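Local structure of cytochrome c' (Allochromatium vinosum, 5GYR) at residues A99-A102 against E108-K111. The protein binds a covalently attached, high-spin heme c with no sixth ligand and probably takes part in electron transfer, although its exact function is not known. Numbering follows the deposited sequence.
Sequences AEVA and EAVK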
# COMPACT_ATOMS: atom_id res chain seq x y z
N ALA A 99 -13.60 -9.95 16.73
CA ALA A 99 -13.73 -9.04 17.87
C ALA A 99 -15.20 -8.74 18.19
O ALA A 99 -15.60 -8.72 19.35
CB ALA A 99 -12.97 -7.75 17.61
N GLU A 100 -16.00 -8.51 17.14
CA GLU A 100 -17.44 -8.32 17.31
C GLU A 100 -18.12 -9.50 17.98
O GLU A 100 -18.88 -9.34 18.94
CB GLU A 100 -18.12 -8.08 15.95
CG GLU A 100 -17.82 -6.73 15.35
CD GLU A 100 -18.35 -6.60 13.93
OE1 GLU A 100 -19.15 -7.46 13.49
OE2 GLU A 100 -17.96 -5.64 13.25
N VAL A 101 -17.86 -10.69 17.46
CA VAL A 101 -18.48 -11.90 17.99
C VAL A 101 -17.99 -12.16 19.42
O VAL A 101 -18.76 -12.57 20.30
CB VAL A 101 -18.17 -13.10 17.08
CG1 VAL A 101 -18.63 -14.40 17.71
CG2 VAL A 101 -18.79 -12.93 15.69
N ALA A 102 -16.71 -11.93 19.66
CA ALA A 102 -16.14 -12.15 21.00
C ALA A 102 -16.81 -11.26 22.05
O ALA A 102 -16.97 -11.68 23.19
CB ALA A 102 -14.64 -11.92 21.00
N GLU A 108 -19.62 -20.57 20.76
CA GLU A 108 -19.78 -21.30 19.49
C GLU A 108 -19.61 -20.37 18.28
O GLU A 108 -19.04 -20.78 17.28
CB GLU A 108 -21.11 -22.05 19.42
CG GLU A 108 -21.09 -23.31 18.56
CD GLU A 108 -19.99 -24.30 18.95
OE1 GLU A 108 -19.21 -24.03 19.90
OE2 GLU A 108 -19.88 -25.36 18.30
N ALA A 109 -20.11 -19.14 18.39
CA ALA A 109 -19.93 -18.16 17.33
C ALA A 109 -18.46 -17.75 17.23
O ALA A 109 -17.92 -17.59 16.13
CB ALA A 109 -20.81 -16.94 17.58
N VAL A 110 -17.81 -17.59 18.37
CA VAL A 110 -16.38 -17.28 18.41
C VAL A 110 -15.57 -18.38 17.73
O VAL A 110 -14.65 -18.09 16.96
CB VAL A 110 -15.87 -17.07 19.86
CG1 VAL A 110 -14.35 -17.05 19.91
CG2 VAL A 110 -16.43 -15.77 20.42
N LYS A 111 -15.93 -19.63 17.98
CA LYS A 111 -15.21 -20.75 17.38
C LYS A 111 -15.19 -20.62 15.86
O LYS A 111 -14.15 -20.81 15.22
CB LYS A 111 -15.81 -22.10 17.81
CG LYS A 111 -15.07 -23.29 17.24
CD LYS A 111 -15.57 -24.63 17.77
CE LYS A 111 -15.28 -25.76 16.79
NZ LYS A 111 -15.03 -27.06 17.47
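Val101 reaches across from helix 86-104 and sets one methyl, CG1, against the backbone of helix 107-128 where Ala109 is joined to Val110. CG1 comes against the flank of the Ala109 methyl, with Val101 CG1 and Ala109 CB 3.3 Å apart, closer than carbons usually come and a sign of tight packing. Val101 CG1 also lies 3.4 Å from Val110 N and 3.7 Å from Val110 CG2, so a single branch is lodged among three groups of the facing helix. Its position follows from the torsion of Val101, which turns CG1 anti to the backbone N (chi1 172°).

Val110 answers with its CG2 branch. Anti to its own carbonyl carbon, Val110 CG2 extends over the backbone of the other helix, 3.7 Å from Ala102 CA; the Ala102 methyl is a looser neighbour, with CB 4.3 Å from Val110 CG2. Consistent with the small Ala102 side chain, the CA atoms of Ala102 and Val110 come to 5.8 Å. No hydrogen bond crosses between the segments: the contact is made by apolar packing, with 147 Å² of surface buried in total. Farther out, the carbonyl oxygen of Val101 is hydrogen-bonded to Thr104 OG1 near the end of its helix.

The contact belongs to a helical hairpin: only five residues separate the segments, at the turn between helices 86-104 and 107-128. A bound heme c is about 13 Å from the Val110 side chain, so the packing lies away from the heme site. Helix 36-50 of the second subunit packs on this hairpin through its Ala43 on Ala102 and Ala47 on Ala99, and Tyr34, just before that helix, covers Val110, consistent with a four-helix cytochrome c' bundle completed between chains, as expected of a domain-swapped form.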